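Side-chain contacts in quinone oxidoreductase (Coxiella burnetii, PDB 3TQH), which probably reduces quinones with NADPH, as a member of the medium-chain dehydrogenase/reductase family: residues 72-77 / 134-139; 140-145 / 272-277; 279-282 / 286-289. One frame throughout, in Å; residues are numbered along the deposited sequence.

Contact 1: 72-77 / 134-139; sequences GYDFSG and LPTAGL
Asp74 and Thr136 join two parts of a medium-chain dehydrogenase/reductase fold: strand 74-82 of the GroES-like region and helix 135-147, which runs beside the bound NADPH. The CB of Asp74 points toward the helix, and the first torsion, with CG anti to the carbonyl carbon (chi1 -75°), then places the carboxylate against Thr136. Beyond CB and CG, the two oxygens carry the contacts. Asp74 OD1 takes a short hydrogen bond from Thr136 OG1, 2.5 Å long, reached on the syn side and 25° out of the carboxylate plane; the same OD1 lies 3.8 Å from Pro135 CB. The backbone N of Thr136 gives weak bonds to both oxygens, so the carboxylate straddles this amide. An acid suits the place because the N-H groups of Thr136 and Ala137, in the first turn of the helix, would tend to steady a negative charge in this buried setting. Threonine adds a hydroxyl to the grip while also lining the cofactor pocket, where Lys268 makes a weak bond to OG1. Finally, Asp74 OD2 accepts a bond from a water at 2.7 Å, and that water takes the N-H of Ala137, 2.8 Å from its N.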
ATOM      1  N   GLY A  72       9.598   2.448   6.099  1.00 11.42           N
ATOM      2  CA  GLY A  72       9.332   1.744   4.845  1.00 10.87           C
ATOM      3  C   GLY A  72       9.240   0.239   5.007  1.00 11.30           C
ATOM      4  O   GLY A  72      10.011  -0.357   5.753  1.00 12.20           O
ATOM      5  N   TYR A  73       8.294  -0.373   4.303  1.00 10.99           N
ATOM      6  CA  TYR A  73       8.094  -1.821   4.355  1.00 11.73           C
ATOM      7  C   TYR A  73       8.308  -2.509   3.000  1.00 11.89           C
ATOM      8  O   TYR A  73       8.663  -3.681   2.968  1.00 12.85           O
ATOM      9  CB  TYR A  73       6.678  -2.142   4.843  1.00 12.03           C
ATOM     10  CG  TYR A  73       6.340  -1.665   6.244  1.00 12.08           C
ATOM     11  CD1 TYR A  73       7.037  -2.131   7.357  1.00 12.85           C
ATOM     12  CD2 TYR A  73       5.292  -0.778   6.460  1.00 11.61           C
ATOM     13  CE1 TYR A  73       6.709  -1.701   8.645  1.00 13.01           C
ATOM     14  CE2 TYR A  73       4.954  -0.351   7.737  1.00 11.53           C
ATOM     15  CZ  TYR A  73       5.661  -0.810   8.821  1.00 12.59           C
ATOM     16  OH  TYR A  73       5.310  -0.369  10.082  1.00 14.05           O
ATOM     17  N   ASP A  74       8.075  -1.789   1.902  1.00 11.31           N
ATOM     18  CA  ASP A  74       8.114  -2.353   0.558  1.00 11.62           C
ATOM     19  C   ASP A  74       9.516  -2.232  -0.006  1.00 11.47           C
ATOM     20  O   ASP A  74      10.118  -1.155   0.068  1.00 11.03           O
ATOM     21  CB  ASP A  74       7.188  -1.574  -0.382  1.00 11.66           C
ATOM     22  CG  ASP A  74       5.716  -1.872  -0.172  1.00 13.82           C
ATOM     23  OD1 ASP A  74       5.372  -2.735   0.672  1.00 16.91           O
ATOM     24  OD2 ASP A  74       4.893  -1.235  -0.877  1.00 15.00           O
ATOM     25  N   PHE A  75      10.030  -3.310  -0.595  1.00 11.57           N
ATOM     26  CA  PHE A  75      11.370  -3.263  -1.164  1.00 11.76           C
ATOM     27  C   PHE A  75      11.572  -4.212  -2.333  1.00 12.60           C
ATOM     28  O   PHE A  75      10.822  -5.159  -2.541  1.00 13.12           O
ATOM     29  CB  PHE A  75      12.424  -3.579  -0.094  1.00 12.06           C
ATOM     30  CG  PHE A  75      12.615  -5.050   0.142  1.00 12.06           C
ATOM     31  CD1 PHE A  75      11.852  -5.719   1.089  1.00 11.72           C
ATOM     32  CD2 PHE A  75      13.536  -5.770  -0.604  1.00 11.67           C
ATOM     33  CE1 PHE A  75      12.024  -7.077   1.296  1.00 12.60           C
ATOM     34  CE2 PHE A  75      13.706  -7.120  -0.411  1.00 12.33           C
ATOM     35  CZ  PHE A  75      12.951  -7.779   0.539  1.00 13.58           C
ATOM     36  N   SER A  76      12.653  -3.952  -3.047  1.00 13.17           N
ATOM     37  CA  SER A  76      13.054  -4.708  -4.211  1.00 14.35           C
ATOM     38  C   SER A  76      14.583  -4.702  -4.194  1.00 14.76           C
ATOM     39  O   SER A  76      15.188  -3.684  -3.861  1.00 14.37           O
ATOM     40  CB  SER A  76      12.517  -3.995  -5.449  1.00 14.51           C
ATOM     41  OG  SER A  76      12.659  -4.786  -6.599  1.00 17.82           O
ATOM     42  N   GLY A  77      15.210  -5.830  -4.519  1.00 15.71           N
ATOM     43  CA  GLY A  77      16.675  -5.912  -4.473  1.00 16.40           C
ATOM     44  C   GLY A  77      17.314  -7.278  -4.681  1.00 17.40           C
ATOM     45  O   GLY A  77      16.674  -8.218  -5.148  1.00 17.51           O
ATOM     46  N   LEU A 134       4.781  -2.542  -5.703  1.00 14.98           N
ATOM     47  CA  LEU A 134       3.637  -3.447  -5.777  1.00 16.26           C
ATOM     48  C   LEU A 134       3.146  -4.065  -4.451  1.00 16.28           C
ATOM     49  O   LEU A 134       1.940  -4.116  -4.231  1.00 17.46           O
ATOM     50  CB  LEU A 134       3.945  -4.565  -6.784  1.00 17.55           C
ATOM     51  CG  LEU A 134       2.798  -5.473  -7.225  1.00 19.11           C
ATOM     52  CD1 LEU A 134       1.670  -4.689  -7.885  1.00 19.06           C
ATOM     53  CD2 LEU A 134       3.328  -6.546  -8.159  1.00 19.60           C
ATOM     54  N   PRO A 135       4.055  -4.556  -3.581  1.00 15.80           N
ATOM     55  CA  PRO A 135       3.615  -5.423  -2.478  1.00 16.16           C
ATOM     56  C   PRO A 135       2.494  -4.892  -1.571  1.00 16.00           C
ATOM     57  O   PRO A 135       1.440  -5.520  -1.493  1.00 17.23           O
ATOM     58  CB  PRO A 135       4.906  -5.645  -1.681  1.00 15.74           C
ATOM     59  CG  PRO A 135       5.963  -5.559  -2.695  1.00 15.46           C
ATOM     60  CD  PRO A 135       5.525  -4.462  -3.615  1.00 15.26           C
ATOM     61  N   THR A 136       2.696  -3.756  -0.905  1.00 14.73           N
ATOM     62  CA  THR A 136       1.675  -3.249   0.015  1.00 14.68           C
ATOM     63  C   THR A 136       0.395  -2.857  -0.730  1.00 14.81           C
ATOM     64  O   THR A 136      -0.682  -3.363  -0.415  1.00 15.62           O
ATOM     65  CB  THR A 136       2.178  -2.062   0.878  1.00 13.79           C
ATOM     66  OG1 THR A 136       3.129  -2.539   1.839  1.00 14.28           O
ATOM     67  CG2 THR A 136       1.011  -1.405   1.621  1.00 13.35           C
ATOM     68  N   ALA A 137       0.526  -1.973  -1.718  1.00 13.97           N
ATOM     69  CA  ALA A 137      -0.634  -1.450  -2.458  1.00 14.46           C
ATOM     70  C   ALA A 137      -1.421  -2.557  -3.135  1.00 15.64           C
ATOM     71  O   ALA A 137      -2.644  -2.611  -3.028  1.00 16.85           O
ATOM     72  CB  ALA A 137      -0.194  -0.421  -3.491  1.00 14.04           C
ATOM     73  N   GLY A 138      -0.708  -3.444  -3.820  1.00 10.83           N
ATOM     74  CA  GLY A 138      -1.329  -4.538  -4.559  1.00 10.87           C
ATOM     75  C   GLY A 138      -1.994  -5.576  -3.681  1.00 10.87           C
ATOM     76  O   GLY A 138      -3.115  -6.007  -3.964  1.00 10.78           O
ATOM     77  N   LEU A 139      -1.301  -6.001  -2.629  1.00 11.23           N
ATOM     78  CA  LEU A 139      -1.855  -7.007  -1.728  1.00 11.38           C
ATOM     79  C   LEU A 139      -3.070  -6.450  -1.002  1.00 10.80           C
ATOM     80  O   LEU A 139      -4.021  -7.184  -0.740  1.00 11.47           O
ATOM     81  CB  LEU A 139      -0.817  -7.503  -0.718  1.00 12.13           C
ATOM     82  CG  LEU A 139       0.289  -8.420  -1.252  1.00 12.99           C
ATOM     83  CD1 LEU A 139       1.411  -8.580  -0.217  1.00 12.29           C
ATOM     84  CD2 LEU A 139      -0.270  -9.785  -1.674  1.00 12.52           C
TER
HETATM   85  O   HOH W   1       2.808  -0.418  -2.351  1.00  2.00           O

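Contact 2: 140-145 / 272-277; sequences TALQAL and IEELHY. With NDP (NADPH dihydro-nicotinamide-adenine-dinucleotide phosphate), chain B.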
ATOM      1  N   THR A 140      -3.049  -5.158  -0.685  1.00  9.98           N
ATOM      2  CA  THR A 140      -4.186  -4.533  -0.023  1.00  9.49           C
ATOM      3  C   THR A 140      -5.390  -4.460  -0.964  1.00  9.12           C
ATOM      4  O   THR A 140      -6.496  -4.866  -0.604  1.00  9.27           O
ATOM      5  CB  THR A 140      -3.848  -3.132   0.498  1.00  9.06           C
ATOM      6  OG1 THR A 140      -2.668  -3.195   1.306  1.00  9.40           O
ATOM      7  CG2 THR A 140      -4.994  -2.594   1.330  1.00  8.57           C
ATOM      8  N   ALA A 141      -5.172  -3.957  -2.173  1.00  9.07           N
ATOM      9  CA  ALA A 141      -6.233  -3.890  -3.172  1.00  8.81           C
ATOM     10  C   ALA A 141      -6.907  -5.251  -3.323  1.00  9.51           C
ATOM     11  O   ALA A 141      -8.124  -5.355  -3.228  1.00  9.81           O
ATOM     12  CB  ALA A 141      -5.671  -3.420  -4.502  1.00  8.77           C
ATOM     13  N   LEU A 142      -6.110  -6.298  -3.520  1.00 10.23           N
ATOM     14  CA  LEU A 142      -6.642  -7.637  -3.782  1.00 11.31           C
ATOM     15  C   LEU A 142      -7.411  -8.200  -2.588  1.00 11.75           C
ATOM     16  O   LEU A 142      -8.529  -8.699  -2.730  1.00 12.01           O
ATOM     17  CB  LEU A 142      -5.503  -8.589  -4.155  1.00 12.28           C
ATOM     18  CG  LEU A 142      -5.869  -9.970  -4.701  1.00 13.80           C
ATOM     19  CD1 LEU A 142      -6.836  -9.870  -5.896  1.00 13.56           C
ATOM     20  CD2 LEU A 142      -4.600 -10.729  -5.085  1.00 14.12           C
ATOM     21  N   GLN A 143      -6.807  -8.112  -1.410  1.00 11.94           N
ATOM     22  CA  GLN A 143      -7.406  -8.664  -0.201  1.00 12.55           C
ATOM     23  C   GLN A 143      -8.660  -7.907   0.236  1.00 12.16           C
ATOM     24  O   GLN A 143      -9.551  -8.491   0.846  1.00 12.84           O
ATOM     25  CB  GLN A 143      -6.372  -8.724   0.916  1.00 12.93           C
ATOM     26  CG  GLN A 143      -5.274  -9.750   0.638  1.00 13.94           C
ATOM     27  CD  GLN A 143      -4.087  -9.635   1.575  1.00 14.60           C
ATOM     28  OE1 GLN A 143      -4.131  -8.918   2.573  1.00 15.14           O
ATOM     29  NE2 GLN A 143      -3.021 -10.349   1.258  1.00 15.54           N
ATOM     30  N   ALA A 144      -8.744  -6.623  -0.109  1.00 11.41           N
ATOM     31  CA  ALA A 144      -9.957  -5.845   0.133  1.00 11.31           C
ATOM     32  C   ALA A 144     -11.084  -6.330  -0.774  1.00 12.03           C
ATOM     33  O   ALA A 144     -12.205  -6.563  -0.314  1.00 12.77           O
ATOM     34  CB  ALA A 144      -9.702  -4.368  -0.086  1.00 10.46           C
ATOM     35  N   LEU A 145     -10.782  -6.498  -2.057  1.00 12.19           N
ATOM     36  CA  LEU A 145     -11.765  -7.014  -3.005  1.00 12.99           C
ATOM     37  C   LEU A 145     -12.234  -8.418  -2.624  1.00 14.09           C
ATOM     38  O   LEU A 145     -13.422  -8.720  -2.755  1.00 14.69           O
ATOM     39  CB  LEU A 145     -11.219  -6.976  -4.443  1.00 13.22           C
ATOM     40  CG  LEU A 145     -11.105  -5.565  -5.040  1.00 12.87           C
ATOM     41  CD1 LEU A 145     -10.364  -5.565  -6.373  1.00 12.77           C
ATOM     42  CD2 LEU A 145     -12.497  -4.920  -5.211  1.00 13.27           C
ATOM     43  N   ILE A 272       2.384 -15.154  -0.522  1.00 24.78           N
ATOM     44  CA  ILE A 272       3.289 -15.537  -1.602  1.00 25.66           C
ATOM     45  C   ILE A 272       2.547 -15.776  -2.924  1.00 25.41           C
ATOM     46  O   ILE A 272       2.964 -15.280  -3.971  1.00 24.98           O
ATOM     47  CB  ILE A 272       4.106 -16.791  -1.209  1.00 28.16           C
ATOM     48  CG1 ILE A 272       5.082 -16.440  -0.076  1.00 28.90           C
ATOM     49  CG2 ILE A 272       4.864 -17.339  -2.406  1.00 29.20           C
ATOM     50  CD1 ILE A 272       5.831 -17.622   0.495  1.00 31.18           C
ATOM     51  N   GLU A 273       1.439 -16.514  -2.861  1.00 25.75           N
ATOM     52  CA  GLU A 273       0.667 -16.875  -4.054  1.00 25.86           C
ATOM     53  C   GLU A 273       0.009 -15.655  -4.716  1.00 23.39           C
ATOM     54  O   GLU A 273       0.001 -15.547  -5.943  1.00 23.22           O
ATOM     55  CB  GLU A 273      -0.392 -17.932  -3.718  1.00 27.13           C
ATOM     56  CG  GLU A 273       0.162 -19.347  -3.449  1.00 31.15           C
ATOM     57  CD  GLU A 273       0.886 -19.505  -2.099  1.00 33.27           C
ATOM     58  OE1 GLU A 273       0.669 -18.679  -1.174  1.00 31.90           O
ATOM     59  OE2 GLU A 273       1.675 -20.470  -1.969  1.00 36.31           O
ATOM     60  N   GLU A 274      -0.524 -14.743  -3.906  1.00 21.43           N
ATOM     61  CA  GLU A 274      -1.156 -13.526  -4.423  1.00 19.78           C
ATOM     62  C   GLU A 274      -0.153 -12.551  -5.040  1.00 18.78           C
ATOM     63  O   GLU A 274      -0.417 -11.980  -6.091  1.00 18.19           O
ATOM     64  CB  GLU A 274      -1.953 -12.813  -3.329  1.00 18.58           C
ATOM     65  CG  GLU A 274      -3.162 -13.601  -2.847  1.00 20.30           C
ATOM     66  CD  GLU A 274      -3.933 -12.901  -1.739  1.00 20.48           C
ATOM     67  OE1 GLU A 274      -3.387 -11.963  -1.122  1.00 19.65           O
ATOM     68  OE2 GLU A 274      -5.092 -13.299  -1.487  1.00 22.37           O
ATOM     69  N   LEU A 275       0.989 -12.359  -4.388  1.00 18.84           N
ATOM     70  CA  LEU A 275       2.021 -11.470  -4.904  1.00 18.41           C
ATOM     71  C   LEU A 275       2.647 -12.019  -6.195  1.00 19.79           C
ATOM     72  O   LEU A 275       2.919 -11.257  -7.116  1.00 19.44           O
ATOM     73  CB  LEU A 275       3.092 -11.208  -3.840  1.00 18.78           C
ATOM     74  CG  LEU A 275       4.103 -10.092  -4.150  1.00 18.13           C
ATOM     75  CD1 LEU A 275       3.413  -8.769  -4.436  1.00 14.92           C
ATOM     76  CD2 LEU A 275       5.089  -9.950  -3.006  1.00 18.60           C
ATOM     77  N   HIS A 276       2.876 -13.331  -6.248  1.00 21.70           N
ATOM     78  CA  HIS A 276       3.242 -14.024  -7.492  1.00 23.50           C
ATOM     79  C   HIS A 276       2.252 -13.665  -8.598  1.00 22.67           C
ATOM     80  O   HIS A 276       2.644 -13.332  -9.724  1.00 22.65           O
ATOM     81  CB  HIS A 276       3.197 -15.553  -7.310  1.00 25.58           C
ATOM     82  CG  HIS A 276       4.503 -16.178  -6.918  1.00 28.74           C
ATOM     83  ND1 HIS A 276       5.664 -16.005  -7.641  1.00 31.47           N
ATOM     84  CD2 HIS A 276       4.812 -17.037  -5.915  1.00 31.27           C
ATOM     85  CE1 HIS A 276       6.640 -16.700  -7.081  1.00 33.13           C
ATOM     86  NE2 HIS A 276       6.149 -17.338  -6.034  1.00 32.98           N
ATOM     87  N   TYR A 277       0.967 -13.748  -8.253  1.00 21.80           N
ATOM     88  CA  TYR A 277      -0.130 -13.470  -9.178  1.00 21.52           C
ATOM     89  C   TYR A 277      -0.120 -12.012  -9.640  1.00 19.68           C
ATOM     90  O   TYR A 277      -0.151 -11.742 -10.839  1.00 19.89           O
ATOM     91  CB  TYR A 277      -1.473 -13.831  -8.520  1.00 21.30           C
ATOM     92  CG  TYR A 277      -2.693 -13.424  -9.306  1.00 22.26           C
ATOM     93  CD1 TYR A 277      -3.069 -14.118 -10.453  1.00 24.91           C
ATOM     94  CD2 TYR A 277      -3.480 -12.357  -8.897  1.00 21.91           C
ATOM     95  CE1 TYR A 277      -4.191 -13.752 -11.177  1.00 25.14           C
ATOM     96  CE2 TYR A 277      -4.611 -11.983  -9.619  1.00 22.84           C
ATOM     97  CZ  TYR A 277      -4.955 -12.684 -10.757  1.00 24.24           C
ATOM     98  OH  TYR A 277      -6.067 -12.317 -11.472  1.00 25.63           O
TER
HETATM   99  PA  NDP B 500      -2.719   7.354  -1.130  1.00  9.67           P
HETATM  100  O1A NDP B 500      -1.998   8.446  -0.448  1.00  9.38           O
HETATM  101  O2A NDP B 500      -1.915   6.774  -2.223  1.00  9.30           O
HETATM  102  O5B NDP B 500      -4.104   7.899  -1.737  1.00 10.56           O
HETATM  103  C5B NDP B 500      -4.132   9.176  -2.343  1.00 11.36           C
HETATM  104  C4B NDP B 500      -5.439   9.360  -3.099  1.00 10.76           C
HETATM  105  O4B NDP B 500      -6.472   9.654  -2.182  1.00 10.87           O
HETATM  106  C3B NDP B 500      -5.425  10.506  -4.103  1.00 11.55           C
HETATM  107  O3B NDP B 500      -5.401   9.987  -5.415  1.00 10.96           O
HETATM  108  C2B NDP B 500      -6.697  11.300  -3.825  1.00 11.52           C
HETATM  109  O2B NDP B 500      -7.469  11.526  -4.983  1.00 11.55           O
HETATM  110  C1B NDP B 500      -7.453  10.411  -2.852  1.00 10.36           C
HETATM  111  N9A NDP B 500      -8.261  11.133  -1.858  1.00 10.61           N
HETATM  112  C8A NDP B 500      -7.805  11.978  -0.876  1.00 12.21           C
HETATM  113  N7A NDP B 500      -8.860  12.412  -0.158  1.00 12.42           N
HETATM  114  C5A NDP B 500      -9.981  11.858  -0.664  1.00 10.47           C
HETATM  115  C6A NDP B 500     -11.316  11.978  -0.303  1.00  9.73           C
HETATM  116  N6A NDP B 500     -11.653  12.755   0.712  1.00 10.57           N
HETATM  117  N1A NDP B 500     -12.276  11.290  -1.010  1.00  8.93           N
HETATM  118  C2A NDP B 500     -11.899  10.481  -2.072  1.00  8.24           C
HETATM  119  N3A NDP B 500     -10.568  10.356  -2.429  1.00  8.14           N
HETATM  120  C4A NDP B 500      -9.622  11.044  -1.732  1.00  9.65           C
HETATM  121  O3  NDP B 500      -3.173   6.227  -0.072  1.00 10.58           O
HETATM  122  PN  NDP B 500      -3.163   4.628  -0.293  1.00 10.39           P
HETATM  123  O1N NDP B 500      -1.767   4.145  -0.254  1.00 11.69           O
HETATM  124  O2N NDP B 500      -4.024   4.221  -1.413  1.00 10.06           O
HETATM  125  O5D NDP B 500      -3.873   4.174   1.076  1.00 11.43           O
HETATM  126  C5D NDP B 500      -5.140   4.671   1.459  1.00 10.81           C
HETATM  127  C4D NDP B 500      -5.369   4.409   2.944  1.00 10.98           C
HETATM  128  O4D NDP B 500      -5.350   3.018   3.203  1.00 10.77           O
HETATM  129  C3D NDP B 500      -4.282   5.046   3.797  1.00 11.92           C
HETATM  130  O3D NDP B 500      -4.872   5.698   4.898  1.00 12.00           O
HETATM  131  C2D NDP B 500      -3.414   3.882   4.226  1.00 12.48           C
HETATM  132  O2D NDP B 500      -2.780   4.104   5.473  1.00 13.55           O
HETATM  133  C1D NDP B 500      -4.422   2.729   4.238  1.00 11.98           C
HETATM  134  N1N NDP B 500      -3.842   1.380   4.038  1.00 11.57           N
HETATM  135  C2N NDP B 500      -4.190   0.398   4.932  1.00 12.08           C
HETATM  136  C3N NDP B 500      -3.656  -0.887   4.867  1.00 12.08           C
HETATM  137  C7N NDP B 500      -4.048  -1.949   5.852  1.00 12.38           C
HETATM  138  O7N NDP B 500      -3.457  -3.226   5.738  1.00 13.05           O
HETATM  139  N7N NDP B 500      -4.928  -1.670   6.811  1.00 10.79           N
HETATM  140  C4N NDP B 500      -2.665  -1.188   3.778  1.00 12.70           C
HETATM  141  C5N NDP B 500      -2.336  -0.079   2.830  1.00 12.66           C
HETATM  142  C6N NDP B 500      -2.952   1.156   3.011  1.00 12.52           C
HETATM  143  P2B NDP B 500      -7.591  12.995  -5.632  1.00 14.31           P
HETATM  144  O1X NDP B 500      -8.222  12.857  -6.995  1.00 14.81           O
HETATM  145  O2X NDP B 500      -6.221  13.610  -5.787  1.00 16.49           O
HETATM  146  O3X NDP B 500      -8.448  13.903  -4.792  1.00 14.93           O
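Leu142 pushes its CD2 methyl against the stem of Glu274, and this is where the two helices pack closely: the methyl lies 3.8 Å from Glu274 CB and 3.9 Å from Glu274 CG. The CB of Leu142 already points at helix 272-283, and the first torsion, CG anti to the backbone N, brings CD2 onto the glutamate. A leucine fills such a buried position well, and the methylenes of Glu274 offer it an apolar surface. Glu274 and Gln143, both partly exposed, meet at their polar ends. Gln143 NE2 donates a nearly straight bond (169°) to Glu274 OE1 at 2.9 Å; the oxygen lies almost in the amide plane, although amide and carboxylate are turned 43° apart. Gln269 O takes a hydrogen bond from the same NE2, so two acceptors fix the rotation of the amide. In this medium-chain dehydrogenase/reductase fold the pair joins helix 135-147, which lies along the cofactor, to helix 272-283, set at 115° to it with local axes 11.0 Å apart, a spacing bridged by side chains. Toward solvent the packing thins: the exposed ring of Tyr277 is approached obliquely, Leu142 CD2 to Tyr277 CD2, 4.3 Å. On the cofactor side of helix 135-147, Thr140 OG1 bonds to Thr136 O and lies 3.2 Å from C4N of NADPH, the carbon that carries the transferable hydride.

Contact 3: 279-282 / 286-289; sequences GKLV and KLRI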
ATOM      1  N   GLY A 279       2.344  -9.841  -9.532  1.00 18.12           N
ATOM      2  CA  GLY A 279       3.557  -9.582 -10.290  1.00 19.27           C
ATOM      3  C   GLY A 279       3.504 -10.113 -11.714  1.00 20.71           C
ATOM      4  O   GLY A 279       4.041  -9.496 -12.632  1.00 21.11           O
ATOM      5  N   LYS A 280       2.864 -11.263 -11.897  1.00 21.81           N
ATOM      6  CA  LYS A 280       2.691 -11.842 -13.230  1.00 23.75           C
ATOM      7  C   LYS A 280       1.847 -10.917 -14.117  1.00 22.99           C
ATOM      8  O   LYS A 280       2.217 -10.629 -15.259  1.00 23.79           O
ATOM      9  CB  LYS A 280       2.041 -13.224 -13.135  1.00 25.07           C
ATOM     10  CG  LYS A 280       2.261 -14.089 -14.364  1.00 28.62           C
ATOM     11  CD  LYS A 280       1.748 -15.511 -14.148  1.00 31.34           C
ATOM     12  CE  LYS A 280       2.113 -16.412 -15.310  1.00 34.91           C
ATOM     13  NZ  LYS A 280       1.451 -17.732 -15.192  1.00 37.71           N
ATOM     14  N   LEU A 281       0.723 -10.451 -13.572  1.00 21.46           N
ATOM     15  CA  LEU A 281      -0.154  -9.502 -14.258  1.00 20.81           C
ATOM     16  C   LEU A 281       0.620  -8.279 -14.715  1.00 20.63           C
ATOM     17  O   LEU A 281       0.489  -7.852 -15.861  1.00 21.36           O
ATOM     18  CB  LEU A 281      -1.306  -9.053 -13.346  1.00 19.14           C
ATOM     19  CG  LEU A 281      -2.386 -10.067 -12.952  1.00 19.17           C
ATOM     20  CD1 LEU A 281      -3.460  -9.372 -12.116  1.00 16.69           C
ATOM     21  CD2 LEU A 281      -3.011 -10.746 -14.169  1.00 19.90           C
ATOM     22  N   VAL A 282       1.434  -7.721 -13.823  1.00 20.06           N
ATOM     23  CA  VAL A 282       2.220  -6.534 -14.163  1.00 20.00           C
ATOM     24  C   VAL A 282       3.221  -6.816 -15.283  1.00 22.09           C
ATOM     25  O   VAL A 282       3.384  -5.996 -16.184  1.00 22.48           O
ATOM     26  CB  VAL A 282       2.965  -5.961 -12.944  1.00 19.03           C
ATOM     27  CG1 VAL A 282       3.754  -4.718 -13.346  1.00 18.87           C
ATOM     28  CG2 VAL A 282       1.991  -5.637 -11.826  1.00 17.14           C
ATOM     29  N   LYS A 286      -0.985  -6.618 -17.953  1.00 25.53           N
ATOM     30  CA  LYS A 286      -2.405  -6.819 -17.634  1.00 25.17           C
ATOM     31  C   LYS A 286      -2.834  -6.017 -16.406  1.00 22.75           C
ATOM     32  O   LYS A 286      -4.024  -5.915 -16.105  1.00 22.01           O
ATOM     33  CB  LYS A 286      -2.698  -8.306 -17.407  1.00 26.38           C
ATOM     34  CG  LYS A 286      -2.517  -9.174 -18.657  1.00 30.27           C
ATOM     35  CD  LYS A 286      -2.917 -10.632 -18.417  1.00 33.30           C
ATOM     36  CE  LYS A 286      -4.437 -10.842 -18.497  1.00 35.08           C
ATOM     37  NZ  LYS A 286      -4.951 -10.974 -19.904  1.00 37.85           N
ATOM     38  N   LEU A 287      -1.855  -5.471 -15.692  1.00 21.65           N
ATOM     39  CA  LEU A 287      -2.097  -4.597 -14.552  1.00 19.71           C
ATOM     40  C   LEU A 287      -1.008  -3.527 -14.568  1.00 19.57           C
ATOM     41  O   LEU A 287       0.178  -3.848 -14.634  1.00 20.24           O
ATOM     42  CB  LEU A 287      -2.063  -5.405 -13.251  1.00 18.78           C
ATOM     43  CG  LEU A 287      -2.259  -4.680 -11.911  1.00 17.05           C
ATOM     44  CD1 LEU A 287      -3.615  -3.977 -11.828  1.00 15.16           C
ATOM     45  CD2 LEU A 287      -2.091  -5.674 -10.750  1.00 16.09           C
ATOM     46  N   ARG A 288      -1.408  -2.261 -14.533  1.00 19.11           N
ATOM     47  CA  ARG A 288      -0.453  -1.155 -14.553  1.00 19.11           C
ATOM     48  C   ARG A 288      -0.176  -0.677 -13.145  1.00 17.79           C
ATOM     49  O   ARG A 288      -1.113  -0.441 -12.380  1.00 16.82           O
ATOM     50  CB  ARG A 288      -0.996   0.026 -15.349  1.00 19.55           C
ATOM     51  CG  ARG A 288       0.025   1.137 -15.496  1.00 20.71           C
ATOM     52  CD  ARG A 288      -0.579   2.469 -15.874  1.00 21.30           C
ATOM     53  NE  ARG A 288       0.423   3.524 -15.765  1.00 22.42           N
ATOM     54  CZ  ARG A 288       1.450   3.693 -16.600  1.00 24.46           C
ATOM     55  NH1 ARG A 288       1.630   2.883 -17.641  1.00 25.54           N
ATOM     56  NH2 ARG A 288       2.306   4.687 -16.394  1.00 25.25           N
ATOM     57  N   ILE A 289       1.108  -0.536 -12.817  1.00 25.65           N
ATOM     58  CA  ILE A 289       1.534   0.166 -11.613  1.00 23.19           C
ATOM     59  C   ILE A 289       1.973   1.558 -12.038  1.00 23.09           C
ATOM     60  O   ILE A 289       2.990   1.720 -12.720  1.00 24.06           O
ATOM     61  CB  ILE A 289       2.710  -0.523 -10.893  1.00 21.91           C
ATOM     62  CG1 ILE A 289       2.453  -2.017 -10.733  1.00 22.81           C
ATOM     63  CG2 ILE A 289       2.926   0.120  -9.525  1.00 20.27           C
ATOM     64  CD1 ILE A 289       3.501  -2.721  -9.918  1.00 22.42           C
TER
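Leu281 and Leu287 meet CB to CB at 3.7 Å where helix 272-283 ends and the chain doubles back toward strand 291-295, a helix-loop-strand turn of the medium-chain dehydrogenase/reductase fold. The turn is closed by one carbonyl: Leu281 O accepts the backbone N of Lys286 at 2.8 Å and, weakly, that of Leu287. One residue on, Val282 CA sends its hydrogen to Leu287 O in a CA-H...O contact of 3.4 Å, so the returning loop hugs the helix closely. The side chains fill in around this frame. Val282 turns both methyls to Ile289 CD1, CG2 at 3.8 Å and CG1 at 4.0 Å, and the two side chains meet at about a right angle. Ile289 reaches this far because its chain is extended beyond CG1 (chi2 -174°). The forked valine suits this spot, since each branch finds the same isoleucine methyl. The CB of Lys286 lies 4.1 Å from Leu281 CD2, and beyond it the chain bends at chi3 and chi4, its charged end leading away from the helix, as fits an exposed residue. In the next shell, helix 164-175 lies against both leucines: Leu172 and Gln175 touch Leu281, while Leu168 and Gln171 touch Leu287. Leu134 lies against both Val282 and Ile289. Gln171 also meets the loop backbone, its OE1 taking a hydrogen bond from Arg288 N.

The three contacts follow one another along the chain, each closing before the next opens. Contacts 1 and 2 share helix 135-147, with centres about 12 Å apart; contacts 2 and 3 share helix 272-283 and are also about 12 Å apart, while the centres of 1 and 3 are about 14 Å apart. Leu139 bridges the first two, its CD2 lying 3.8 Å from Glu274 CB, and Leu134 CD2 packs 3.7 Å from Gly279 N, between contacts 1 and 3. The GroES-like strand 74-82 and the loop before strand 291-295 are thus linked through the two helices, the first of which lines the NADPH pocket with Thr136 and Thr140.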